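Local coordinates for protein peptidyl tryptophan dihydroxylase (Pseudomonas putida, PDB 7CTQ) that probably uses its bound FAD to dihydroxylate a tryptophan residue of a peptide during biogenesis of the tryptophylquinone cofactor of quinohemoprotein amine dehydrogenase, at residues A[13-18]-A[273-278]; A[138-143]-A[261-266]; A[145-150]-A[257-262]. One frame throughout, in Å; residues are numbered along the deposited sequence.

Contact 1 (A[13-18]-A[273-278]); sequences AGPAGA and NGIFQS. With FAD (flavin-adenine dinucleotide), chain C.
The ring of Pro15 lies across the CG2 branch of Ile275 at about a right angle, CG of the proline 4.0 Å from CG2 of the isoleucine, where two helix starts converge on FAD. Residues 13-18 hold the turn of a probable Rossmann-type GxGxxG motif, with Gly14 as N-cap; a side chain there would run into FAD O5B. Ala16 N bonds to FAD O2P (3.0 Å), putting the first turn of helix 15-27 at the pyrophosphate. At the flavin end Ile275 N points almost straight at FAD O2 (2.9 Å, 172°), from the start of helix 274-282. Ile275 CG2 stands anti to the backbone N, facing Pro15, while CG1 (chi1 -74°) turns CD1 to FAD O2. Cutting Ile275 back to an alanine removes CG2 and CD1 and would probably open a gap between Pro15 and the flavin C2=O2. Both helix starts direct their N-termini at the cofactor and may stabilise negative charge on the phosphate and on the flavin O2. Further out, Arg91 and Phe94 touch Pro15, and Val50 touches Ile275. In the conformer described, Ser278 OG takes a bond from FAD O3' (2.7 Å), and Ala16 CB lies 4.1 Å from Ser278 O.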
loop_
_atom_site.group_PDB
_atom_site.type_symbol
_atom_site.label_atom_id
_atom_site.label_comp_id
_atom_site.label_asym_id
_atom_site.label_seq_id
_atom_site.Cartn_x
_atom_site.Cartn_y
_atom_site.Cartn_z
ATOM N N ALA A 13 -10.681 -5.418 8.393
ATOM C CA ALA A 13 -9.873 -6.627 8.415
ATOM C C ALA A 13 -9.367 -6.969 7.023
ATOM O O ALA A 13 -9.415 -8.131 6.605
ATOM C CB ALA A 13 -10.665 -7.802 8.995
ATOM N N GLY A 14 -8.883 -5.970 6.296
ATOM C CA GLY A 14 -8.149 -6.223 5.081
ATOM C C GLY A 14 -6.708 -6.544 5.418
ATOM O O GLY A 14 -6.341 -6.693 6.592
ATOM N N PRO A 15 -5.856 -6.636 4.393
ATOM C CA PRO A 15 -4.433 -6.926 4.651
ATOM C C PRO A 15 -3.804 -6.015 5.696
ATOM O O PRO A 15 -3.042 -6.487 6.552
ATOM C CB PRO A 15 -3.784 -6.730 3.272
ATOM C CG PRO A 15 -4.892 -6.824 2.294
ATOM C CD PRO A 15 -6.132 -6.370 2.971
ATOM N N ALA A 16 -4.121 -4.721 5.666
ATOM C CA ALA A 16 -3.429 -3.779 6.537
ATOM C C ALA A 16 -3.887 -3.906 7.988
ATOM O O ALA A 16 -3.059 -3.957 8.910
ATOM C CB ALA A 16 -3.638 -2.354 6.022
ATOM N N GLY A 17 -5.201 -3.919 8.220
ATOM C CA GLY A 17 -5.691 -4.106 9.579
ATOM C C GLY A 17 -5.256 -5.434 10.166
ATOM O O GLY A 17 -4.801 -5.499 11.318
ATOM N N ALA A 18 -5.359 -6.507 9.372
ATOM C CA ALA A 18 -4.931 -7.827 9.833
ATOM C C ALA A 18 -3.452 -7.825 10.197
ATOM O O ALA A 18 -3.063 -8.306 11.272
ATOM C CB ALA A 18 -5.216 -8.871 8.758
ATOM N N ASN A 273 0.458 -4.370 -7.396
ATOM C CA ASN A 273 1.205 -4.572 -6.162
ATOM C C ASN A 273 0.568 -3.857 -4.981
ATOM O O ASN A 273 1.245 -3.631 -3.973
ATOM C CB ASN A 273 2.643 -4.087 -6.328
ATOM C CG ASN A 273 3.596 -5.208 -6.649
ATOM O OD1 ASN A 273 4.306 -5.700 -5.771
ATOM N ND2 ASN A 273 3.621 -5.625 -7.914
ATOM N N GLY A 274 -0.719 -3.512 -5.068
ATOM C CA GLY A 274 -1.330 -2.684 -4.040
ATOM C C GLY A 274 -1.331 -3.331 -2.668
ATOM O O GLY A 274 -1.078 -2.669 -1.655
ATOM N N ILE A 275 -1.610 -4.637 -2.611
ATOM C CA ILE A 275 -1.667 -5.314 -1.318
ATOM C C ILE A 275 -0.312 -5.236 -0.621
ATOM O O ILE A 275 -0.232 -5.001 0.595
ATOM C CB ILE A 275 -2.144 -6.769 -1.491
ATOM C CG1 ILE A 275 -3.651 -6.795 -1.791
ATOM C CG2 ILE A 275 -1.866 -7.556 -0.243
ATOM C CD1 ILE A 275 -4.148 -8.104 -2.395
ATOM N N PHE A 276 0.769 -5.408 -1.382
ATOM C CA PHE A 276 2.107 -5.289 -0.813
ATOM C C PHE A 276 2.356 -3.878 -0.299
ATOM O O PHE A 276 2.930 -3.690 0.784
ATOM C CB PHE A 276 3.151 -5.668 -1.864
ATOM C CG PHE A 276 4.573 -5.474 -1.410
ATOM C CD1 PHE A 276 5.276 -6.519 -0.832
ATOM C CD2 PHE A 276 5.213 -4.245 -1.565
ATOM C CE1 PHE A 276 6.593 -6.343 -0.410
ATOM C CE2 PHE A 276 6.524 -4.064 -1.150
ATOM C CZ PHE A 276 7.215 -5.112 -0.570
ATOM N N GLN A 277 1.958 -2.876 -1.082
ATOM C CA GLN A 277 2.150 -1.486 -0.693
ATOM C C GLN A 277 1.338 -1.143 0.550
ATOM O O GLN A 277 1.789 -0.360 1.399
ATOM C CB GLN A 277 1.791 -0.594 -1.867
ATOM C CG GLN A 277 2.678 -0.878 -3.060
ATOM C CD GLN A 277 2.213 -0.191 -4.307
ATOM O OE1 GLN A 277 1.113 0.346 -4.346
ATOM N NE2 GLN A 277 3.044 -0.202 -5.340
ATOM N N SER A 278 0.148 -1.735 0.689
ATOM C CA SER A 278 -0.641 -1.524 1.898
ATOM C C SER A 278 -0.002 -2.206 3.097
ATOM O O SER A 278 -0.030 -1.670 4.211
ATOM C CB SER A 278 -2.068 -2.027 1.679
ATOM O OG SER A 278 -2.425 -1.896 0.313
HETATM P PA FAD C . -9.059 -3.174 2.393
HETATM O O1A FAD C . -8.414 -4.359 1.789
HETATM O O2A FAD C . -10.004 -2.451 1.443
HETATM O O5B FAD C . -9.711 -3.592 3.750
HETATM C C5B FAD C . -10.733 -2.790 4.372
HETATM C C4B FAD C . -11.626 -3.742 5.124
HETATM O O4B FAD C . -12.531 -2.983 5.958
HETATM C C3B FAD C . -12.497 -4.661 4.261
HETATM O O3B FAD C . -12.574 -5.958 4.848
HETATM C C2B FAD C . -13.848 -3.934 4.241
HETATM O O2B FAD C . -14.961 -4.816 4.096
HETATM C C1B FAD C . -13.863 -3.326 5.643
HETATM N N9A FAD C . -14.713 -2.161 5.846
HETATM C C8A FAD C . -14.954 -1.112 5.004
HETATM N N7A FAD C . -15.764 -0.201 5.484
HETATM C C5A FAD C . -16.107 -0.708 6.724
HETATM C C6A FAD C . -16.960 -0.237 7.744
HETATM N N6A FAD C . -17.649 0.900 7.670
HETATM N N1A FAD C . -17.079 -0.984 8.873
HETATM C C2A FAD C . -16.392 -2.127 8.958
HETATM N N3A FAD C . -15.563 -2.666 8.056
HETATM C C4A FAD C . -15.459 -1.907 6.961
HETATM N N1 FAD C . -3.886 -4.627 -5.116
HETATM C C2 FAD C . -3.180 -5.697 -5.589
HETATM O O2 FAD C . -2.301 -6.243 -4.919
HETATM N N3 FAD C . -3.455 -6.198 -6.845
HETATM C C4 FAD C . -4.410 -5.721 -7.718
HETATM O O4 FAD C . -4.574 -6.260 -8.811
HETATM C C4X FAD C . -5.155 -4.584 -7.211
HETATM N N5 FAD C . -6.076 -4.063 -7.978
HETATM C C5X FAD C . -6.787 -2.977 -7.496
HETATM C C6 FAD C . -7.769 -2.402 -8.304
HETATM C C7 FAD C . -8.499 -1.300 -7.872
HETATM C C7M FAD C . -9.554 -0.708 -8.769
HETATM C C8 FAD C . -8.242 -0.754 -6.604
HETATM C C8M FAD C . -9.021 0.433 -6.102
HETATM C C9 FAD C . -7.268 -1.326 -5.793
HETATM C C9A FAD C . -6.537 -2.424 -6.231
HETATM N N10 FAD C . -5.547 -3.028 -5.428
HETATM C C10 FAD C . -4.821 -4.105 -5.896
HETATM C "C1'" FAD C . -5.214 -2.465 -4.118
HETATM C "C2'" FAD C . -5.738 -3.268 -2.939
HETATM O "O2'" FAD C . -7.130 -3.552 -3.079
HETATM C "C3'" FAD C . -5.502 -2.453 -1.669
HETATM O "O3'" FAD C . -4.163 -1.975 -1.706
HETATM C "C4'" FAD C . -5.703 -3.199 -0.354
HETATM O "O4'" FAD C . -6.865 -4.033 -0.401
HETATM C "C5'" FAD C . -5.799 -2.232 0.802
HETATM O "O5'" FAD C . -5.786 -2.980 2.026
HETATM P P FAD C . -6.482 -2.433 3.309
HETATM O O1P FAD C . -5.805 -1.096 3.647
HETATM O O2P FAD C . -6.499 -3.466 4.381
HETATM O O3P FAD C . -7.956 -2.113 2.815
#

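Contact 2 (A[138-143]-A[261-266]); sequences LVEARG and GDAAMA. With FAD (flavin-adenine dinucleotide), chain C.
Gly143 CA packs on Asp262 CB at 3.6 Å, bringing the turn after strand 137-140 against the short 3-10 turn that holds Asp262. Ala263 CB packs against Gly143 O (3.7 Å), Glu140 O and the Glu140 CG methylene. With CG swung opposite the backbone N (chi1 169°), a bend at chi2 returns the Glu140 carboxylate to its own segment. There the charged groups pair: Arg142 NH2 forms a salt bridge with Glu140 OE1 (2.8 Å), and Arg142 N bonds to OE2, so both carboxylate oxygens are engaged. This probably helps hold the aliphatic part of Arg142 along the adenine, CD 3.5 Å from FAD C6A. Hydrogen bonding between the segments runs through a water, which accepts from Gly143 N and Ala263 N and donates to FAD O1P at 2.7 Å. Asp262 N gives the same phosphate oxygen a direct bond of 3.0 Å. Gly143 and Gly261 both have positive phi, and a side chain on either would strike the pyrophosphate. Backbone amides and one water thus meet O1P without a cationic side chain from either segment, so its negative charge is probably stabilised in part by N-H dipoles.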
loop_
_atom_site.group_PDB
_atom_site.type_symbol
_atom_site.label_atom_id
_atom_site.label_comp_id
_atom_site.label_asym_id
_atom_site.label_seq_id
_atom_site.Cartn_x
_atom_site.Cartn_y
_atom_site.Cartn_z
ATOM N N LEU A 138 -7.403 3.332 18.754
ATOM C CA LEU A 138 -8.101 2.957 17.535
ATOM C C LEU A 138 -7.127 2.852 16.362
ATOM O O LEU A 138 -6.399 3.805 16.068
ATOM C CB LEU A 138 -9.191 3.984 17.223
ATOM C CG LEU A 138 -10.102 3.647 16.045
ATOM C CD1 LEU A 138 -11.106 2.630 16.512
ATOM C CD2 LEU A 138 -10.797 4.898 15.523
ATOM N N VAL A 139 -7.128 1.709 15.677
ATOM C CA VAL A 139 -6.450 1.567 14.390
ATOM C C VAL A 139 -7.498 1.686 13.289
ATOM O O VAL A 139 -8.400 0.849 13.189
ATOM C CB VAL A 139 -5.695 0.233 14.281
ATOM C CG1 VAL A 139 -4.976 0.135 12.942
ATOM C CG2 VAL A 139 -4.737 0.041 15.450
ATOM N N GLU A 140 -7.370 2.713 12.451
ATOM C CA GLU A 140 -8.262 2.912 11.310
ATOM C C GLU A 140 -7.675 2.193 10.104
ATOM O O GLU A 140 -6.630 2.592 9.572
ATOM C CB GLU A 140 -8.450 4.396 11.016
ATOM C CG GLU A 140 -9.148 4.644 9.705
ATOM C CD GLU A 140 -10.543 4.090 9.727
ATOM O OE1 GLU A 140 -11.387 4.692 10.420
ATOM O OE2 GLU A 140 -10.793 3.059 9.070
ATOM N N ALA A 141 -8.347 1.135 9.673
ATOM C CA ALA A 141 -7.835 0.269 8.628
ATOM C C ALA A 141 -8.952 -0.138 7.685
ATOM O O ALA A 141 -8.962 -1.253 7.154
ATOM C CB ALA A 141 -7.160 -0.965 9.222
ATOM N N ARG A 142 -9.910 0.756 7.454
ATOM C CA ARG A 142 -11.025 0.431 6.573
ATOM C C ARG A 142 -10.754 0.761 5.117
ATOM O O ARG A 142 -11.705 0.911 4.343
ATOM C CB ARG A 142 -12.303 1.127 7.036
ATOM C CG ARG A 142 -12.761 0.699 8.420
ATOM C CD ARG A 142 -14.047 1.394 8.777
ATOM N NE ARG A 142 -13.807 2.454 9.744
ATOM C CZ ARG A 142 -14.453 3.613 9.746
ATOM N NH1 ARG A 142 -15.390 3.843 8.831
ATOM N NH2 ARG A 142 -14.167 4.532 10.663
ATOM N N GLY A 143 -9.484 0.872 4.724
ATOM C CA GLY A 143 -9.170 1.031 3.320
ATOM C C GLY A 143 -9.673 2.351 2.767
ATOM O O GLY A 143 -9.790 3.357 3.475
ATOM N N GLY A 261 -2.616 1.240 5.863
ATOM C CA GLY A 261 -3.137 0.757 4.598
ATOM C C GLY A 261 -3.656 1.871 3.704
ATOM O O GLY A 261 -3.178 3.012 3.733
ATOM N N ASP A 262 -4.656 1.513 2.886
ATOM C CA ASP A 262 -5.287 2.464 1.969
ATOM C C ASP A 262 -5.850 3.682 2.696
ATOM O O ASP A 262 -5.923 4.776 2.119
ATOM C CB ASP A 262 -6.411 1.771 1.190
ATOM C CG ASP A 262 -5.925 1.069 -0.065
ATOM O OD1 ASP A 262 -4.693 0.984 -0.267
ATOM O OD2 ASP A 262 -6.787 0.597 -0.852
ATOM N N ALA A 263 -6.285 3.507 3.945
ATOM C CA ALA A 263 -6.711 4.646 4.743
ATOM C C ALA A 263 -5.583 5.643 4.968
ATOM O O ALA A 263 -5.854 6.816 5.247
ATOM C CB ALA A 263 -7.236 4.182 6.090
ATOM N N ALA A 264 -4.329 5.200 4.883
ATOM C CA ALA A 264 -3.206 6.113 5.059
ATOM C C ALA A 264 -2.710 6.638 3.719
ATOM O O ALA A 264 -2.520 7.850 3.550
ATOM C CB ALA A 264 -2.069 5.420 5.821
ATOM N N MET A 265 -2.505 5.736 2.769
ATOM C CA MET A 265 -2.003 6.076 1.450
ATOM C C MET A 265 -2.374 4.976 0.470
ATOM O O MET A 265 -2.330 3.788 0.797
ATOM C CB MET A 265 -0.479 6.255 1.458
ATOM C CG MET A 265 0.284 5.137 2.167
ATOM S SD MET A 265 1.226 4.014 1.112
ATOM C CE MET A 265 0.712 4.516 -0.511
ATOM N N ALA A 266 -2.662 5.384 -0.758
ATOM C CA ALA A 266 -2.924 4.425 -1.816
ATOM C C ALA A 266 -2.583 5.090 -3.131
ATOM O O ALA A 266 -2.938 6.247 -3.339
ATOM C CB ALA A 266 -4.388 3.971 -1.808
HETATM P PA FAD C . -9.059 -3.174 2.393
HETATM O O1A FAD C . -8.414 -4.359 1.789
HETATM O O2A FAD C . -10.004 -2.451 1.443
HETATM O O5B FAD C . -9.711 -3.592 3.750
HETATM C C5B FAD C . -10.733 -2.790 4.372
HETATM C C4B FAD C . -11.626 -3.742 5.124
HETATM O O4B FAD C . -12.531 -2.983 5.958
HETATM C C3B FAD C . -12.497 -4.661 4.261
HETATM O O3B FAD C . -12.574 -5.958 4.848
HETATM C C2B FAD C . -13.848 -3.934 4.241
HETATM O O2B FAD C . -14.961 -4.816 4.096
HETATM C C1B FAD C . -13.863 -3.326 5.643
HETATM N N9A FAD C . -14.713 -2.161 5.846
HETATM C C8A FAD C . -14.954 -1.112 5.004
HETATM N N7A FAD C . -15.764 -0.201 5.484
HETATM C C5A FAD C . -16.107 -0.708 6.724
HETATM C C6A FAD C . -16.960 -0.237 7.744
HETATM N N6A FAD C . -17.649 0.900 7.670
HETATM N N1A FAD C . -17.079 -0.984 8.873
HETATM C C2A FAD C . -16.392 -2.127 8.958
HETATM N N3A FAD C . -15.563 -2.666 8.056
HETATM C C4A FAD C . -15.459 -1.907 6.961
HETATM N N1 FAD C . -3.886 -4.627 -5.116
HETATM C C2 FAD C . -3.180 -5.697 -5.589
HETATM O O2 FAD C . -2.301 -6.243 -4.919
HETATM N N3 FAD C . -3.455 -6.198 -6.845
HETATM C C4 FAD C . -4.410 -5.721 -7.718
HETATM O O4 FAD C . -4.574 -6.260 -8.811
HETATM C C4X FAD C . -5.155 -4.584 -7.211
HETATM N N5 FAD C . -6.076 -4.063 -7.978
HETATM C C5X FAD C . -6.787 -2.977 -7.496
HETATM C C6 FAD C . -7.769 -2.402 -8.304
HETATM C C7 FAD C . -8.499 -1.300 -7.872
HETATM C C7M FAD C . -9.554 -0.708 -8.769
HETATM C C8 FAD C . -8.242 -0.754 -6.604
HETATM C C8M FAD C . -9.021 0.433 -6.102
HETATM C C9 FAD C . -7.268 -1.326 -5.793
HETATM C C9A FAD C . -6.537 -2.424 -6.231
HETATM N N10 FAD C . -5.547 -3.028 -5.428
HETATM C C10 FAD C . -4.821 -4.105 -5.896
HETATM C "C1'" FAD C . -5.214 -2.465 -4.118
HETATM C "C2'" FAD C . -5.738 -3.268 -2.939
HETATM O "O2'" FAD C . -7.130 -3.552 -3.079
HETATM C "C3'" FAD C . -5.502 -2.453 -1.669
HETATM O "O3'" FAD C . -4.163 -1.975 -1.706
HETATM C "C4'" FAD C . -5.703 -3.199 -0.354
HETATM O "O4'" FAD C . -6.865 -4.033 -0.401
HETATM C "C5'" FAD C . -5.799 -2.232 0.802
HETATM O "O5'" FAD C . -5.786 -2.980 2.026
HETATM P P FAD C . -6.482 -2.433 3.309
HETATM O O1P FAD C . -5.805 -1.096 3.647
HETATM O O2P FAD C . -6.499 -3.466 4.381
HETATM O O3P FAD C . -7.956 -2.113 2.815
HETATM O O HOH W 1 -6.704 0.738 5.400
#

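Contact 3 (A[145-150]-A[257-262]); sequences QAPLAA and WIRVGD. With FAD (flavin-adenine dinucleotide), chain C.
This is a partly buried contact between a loop and a strand end, where Arg259 reaches from edge strand 257-259 to Ala146 and Pro147 of the irregular segment 145-150. Arg259 carries it. Its CG lies beside the backbone N (chi1 -84°), and the bend at chi3 carries the guanidinium up to the loop. Pro147 O meets that group at its edge, near its plane, and takes a weak hydrogen bond from NH2 (3.5 Å, 154°). The same NH2 lies 3.4 Å from Ala146 CB, an oblique approach, while the Pro147 ring rests near NH1, its CG 4.3 Å away. The stronger polar partner of Arg259 is Ala263 O, bonded to NE, so the guanidinium links its own following turn to residues 145-150. Strand 257-259 is the outermost strand, beside 137-140, of the Rossmann-like FAD-binding sheet. Residues 145-150 belong to the connection that leaves 137-140 and goes on to strand 153-154. Glu140 touches both Pro147 and Arg259. On the far flank Val260 packs on Ala16 and Thr20 of helix 15-27, and Ile258 faces helix 285-294. Gln145, at the start of the loop, lies beside the imidazole part of the adenine, its CB 3.5 Å from FAD N7A.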
loop_
_atom_site.group_PDB
_atom_site.type_symbol
_atom_site.label_atom_id
_atom_site.label_comp_id
_atom_site.label_asym_id
_atom_site.label_seq_id
_atom_site.Cartn_x
_atom_site.Cartn_y
_atom_site.Cartn_z
ATOM N N GLN A 145 -12.590 2.932 2.078
ATOM C CA GLN A 145 -13.869 3.248 2.721
ATOM C C GLN A 145 -13.683 4.019 4.017
ATOM O O GLN A 145 -14.671 4.223 4.724
ATOM C CB GLN A 145 -14.708 1.959 2.961
ATOM C CG GLN A 145 -14.742 1.026 1.781
ATOM C CD GLN A 145 -15.469 -0.286 2.073
ATOM O OE1 GLN A 145 -16.535 -0.302 2.687
ATOM N NE2 GLN A 145 -14.868 -1.390 1.669
ATOM N N ALA A 146 -12.467 4.408 4.314
ATOM C CA ALA A 146 -12.201 5.211 5.494
ATOM C C ALA A 146 -12.910 6.559 5.382
ATOM O O ALA A 146 -13.109 7.074 4.278
ATOM C CB ALA A 146 -10.698 5.436 5.675
ATOM N N PRO A 147 -13.300 7.149 6.511
ATOM C CA PRO A 147 -13.952 8.464 6.478
ATOM C C PRO A 147 -13.096 9.501 5.770
ATOM O O PRO A 147 -11.889 9.602 6.004
ATOM C CB PRO A 147 -14.139 8.804 7.960
ATOM C CG PRO A 147 -13.265 7.840 8.703
ATOM C CD PRO A 147 -13.250 6.607 7.875
ATOM N N LEU A 148 -13.741 10.279 4.900
ATOM C CA LEU A 148 -13.043 11.269 4.091
ATOM C C LEU A 148 -12.421 12.357 4.954
ATOM O O LEU A 148 -13.132 13.159 5.564
ATOM C CB LEU A 148 -13.990 11.895 3.065
ATOM C CG LEU A 148 -13.768 11.414 1.630
ATOM C CD1 LEU A 148 -14.312 10.003 1.444
ATOM C CD2 LEU A 148 -14.389 12.367 0.630
ATOM N N ALA A 149 -11.097 12.377 5.020
ATOM C CA ALA A 149 -10.358 13.491 5.588
ATOM C C ALA A 149 -9.755 14.322 4.460
ATOM O O ALA A 149 -9.811 13.952 3.286
ATOM C CB ALA A 149 -9.266 12.983 6.533
ATOM N N ALA A 150 -9.176 15.464 4.822
ATOM C CA ALA A 150 -8.427 16.220 3.826
ATOM C C ALA A 150 -7.253 15.383 3.327
ATOM O O ALA A 150 -6.767 14.480 4.012
ATOM C CB ALA A 150 -7.930 17.550 4.398
ATOM N N TRP A 257 -4.678 7.152 18.008
ATOM C CA TRP A 257 -5.198 6.510 16.811
ATOM C C TRP A 257 -4.130 6.512 15.730
ATOM O O TRP A 257 -3.151 7.262 15.788
ATOM C CB TRP A 257 -6.483 7.180 16.306
ATOM C CG TRP A 257 -6.331 8.602 15.849
ATOM C CD1 TRP A 257 -6.457 9.726 16.615
ATOM C CD2 TRP A 257 -6.043 9.054 14.516
ATOM N NE1 TRP A 257 -6.261 10.847 15.841
ATOM C CE2 TRP A 257 -6.001 10.462 14.552
ATOM C CE3 TRP A 257 -5.809 8.406 13.302
ATOM C CZ2 TRP A 257 -5.736 11.230 13.422
ATOM C CZ3 TRP A 257 -5.542 9.174 12.178
ATOM C CH2 TRP A 257 -5.506 10.571 12.248
ATOM N N ILE A 258 -4.344 5.667 14.737
ATOM C CA ILE A 258 -3.424 5.574 13.613
ATOM C C ILE A 258 -4.214 5.070 12.418
ATOM O O ILE A 258 -5.135 4.262 12.563
ATOM C CB ILE A 258 -2.215 4.668 13.956
ATOM C CG1 ILE A 258 -1.073 4.888 12.963
ATOM C CG2 ILE A 258 -2.595 3.164 14.012
ATOM C CD1 ILE A 258 0.153 4.090 13.319
ATOM N N ARG A 259 -3.885 5.590 11.242
ATOM C CA ARG A 259 -4.366 5.039 9.988
ATOM C C ARG A 259 -3.288 4.169 9.348
ATOM O O ARG A 259 -2.104 4.526 9.340
ATOM C CB ARG A 259 -4.781 6.154 9.021
ATOM C CG ARG A 259 -6.197 6.663 9.255
ATOM C CD ARG A 259 -6.424 8.029 8.652
ATOM N NE ARG A 259 -7.025 7.943 7.327
ATOM C CZ ARG A 259 -8.288 8.253 7.059
ATOM N NH1 ARG A 259 -9.093 8.667 8.024
ATOM N NH2 ARG A 259 -8.743 8.154 5.821
ATOM N N VAL A 260 -3.712 3.031 8.793
ATOM C CA VAL A 260 -2.823 2.117 8.092
ATOM C C VAL A 260 -3.460 1.722 6.774
ATOM O O VAL A 260 -4.669 1.861 6.569
ATOM C CB VAL A 260 -2.479 0.856 8.915
ATOM C CG1 VAL A 260 -1.690 1.236 10.152
ATOM C CG2 VAL A 260 -3.750 0.081 9.288
ATOM N N GLY A 261 -2.616 1.240 5.863
ATOM C CA GLY A 261 -3.137 0.757 4.598
ATOM C C GLY A 261 -3.656 1.871 3.704
ATOM O O GLY A 261 -3.178 3.012 3.733
ATOM N N ASP A 262 -4.656 1.513 2.886
ATOM C CA ASP A 262 -5.287 2.464 1.969
ATOM C C ASP A 262 -5.850 3.682 2.696
ATOM O O ASP A 262 -5.923 4.776 2.119
ATOM C CB ASP A 262 -6.411 1.771 1.190
ATOM C CG ASP A 262 -5.925 1.069 -0.065
ATOM O OD1 ASP A 262 -4.693 0.984 -0.267
ATOM O OD2 ASP A 262 -6.787 0.597 -0.852
HETATM P PA FAD C . -9.059 -3.174 2.393
HETATM O O1A FAD C . -8.414 -4.359 1.789
HETATM O O2A FAD C . -10.004 -2.451 1.443
HETATM O O5B FAD C . -9.711 -3.592 3.750
HETATM C C5B FAD C . -10.733 -2.790 4.372
HETATM C C4B FAD C . -11.626 -3.742 5.124
HETATM O O4B FAD C . -12.531 -2.983 5.958
HETATM C C3B FAD C . -12.497 -4.661 4.261
HETATM O O3B FAD C . -12.574 -5.958 4.848
HETATM C C2B FAD C . -13.848 -3.934 4.241
HETATM O O2B FAD C . -14.961 -4.816 4.096
HETATM C C1B FAD C . -13.863 -3.326 5.643
HETATM N N9A FAD C . -14.713 -2.161 5.846
HETATM C C8A FAD C . -14.954 -1.112 5.004
HETATM N N7A FAD C . -15.764 -0.201 5.484
HETATM C C5A FAD C . -16.107 -0.708 6.724
HETATM C C6A FAD C . -16.960 -0.237 7.744
HETATM N N6A FAD C . -17.649 0.900 7.670
HETATM N N1A FAD C . -17.079 -0.984 8.873
HETATM C C2A FAD C . -16.392 -2.127 8.958
HETATM N N3A FAD C . -15.563 -2.666 8.056
HETATM C C4A FAD C . -15.459 -1.907 6.961
HETATM N N1 FAD C . -3.886 -4.627 -5.116
HETATM C C2 FAD C . -3.180 -5.697 -5.589
HETATM O O2 FAD C . -2.301 -6.243 -4.919
HETATM N N3 FAD C . -3.455 -6.198 -6.845
HETATM C C4 FAD C . -4.410 -5.721 -7.718
HETATM O O4 FAD C . -4.574 -6.260 -8.811
HETATM C C4X FAD C . -5.155 -4.584 -7.211
HETATM N N5 FAD C . -6.076 -4.063 -7.978
HETATM C C5X FAD C . -6.787 -2.977 -7.496
HETATM C C6 FAD C . -7.769 -2.402 -8.304
HETATM C C7 FAD C . -8.499 -1.300 -7.872
HETATM C C7M FAD C . -9.554 -0.708 -8.769
HETATM C C8 FAD C . -8.242 -0.754 -6.604
HETATM C C8M FAD C . -9.021 0.433 -6.102
HETATM C C9 FAD C . -7.268 -1.326 -5.793
HETATM C C9A FAD C . -6.537 -2.424 -6.231
HETATM N N10 FAD C . -5.547 -3.028 -5.428
HETATM C C10 FAD C . -4.821 -4.105 -5.896
HETATM C "C1'" FAD C . -5.214 -2.465 -4.118
HETATM C "C2'" FAD C . -5.738 -3.268 -2.939
HETATM O "O2'" FAD C . -7.130 -3.552 -3.079
HETATM C "C3'" FAD C . -5.502 -2.453 -1.669
HETATM O "O3'" FAD C . -4.163 -1.975 -1.706
HETATM C "C4'" FAD C . -5.703 -3.199 -0.354
HETATM O "O4'" FAD C . -6.865 -4.033 -0.401
HETATM C "C5'" FAD C . -5.799 -2.232 0.802
HETATM O "O5'" FAD C . -5.786 -2.980 2.026
HETATM P P FAD C . -6.482 -2.433 3.309
HETATM O O1P FAD C . -5.805 -1.096 3.647
HETATM O O2P FAD C . -6.499 -3.466 4.381
HETATM O O3P FAD C . -7.956 -2.113 2.815
#

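All three contacts touch FAD, but from different depths. Contacts 1 and 2 are buried; contact 3 opens toward the surface along residues 147-150. Contacts 2 and 3 share Gly261 and Asp262 and rest on neighbouring parallel strands, joined where Glu140 N meets Ile258 O at 2.7 Å. Contact 1 instead pairs two helix starts and meets the others through Ala16 CB, 3.5 Å from Gly261 CA. The chemistry shifts accordingly: helix-start amides and a serine hydroxyl on the cofactor in contact 1, positive-phi glycines and a shared water at the pyrophosphate in contact 2, and a long arginine with a weak bond to a loop carbonyl in contact 3.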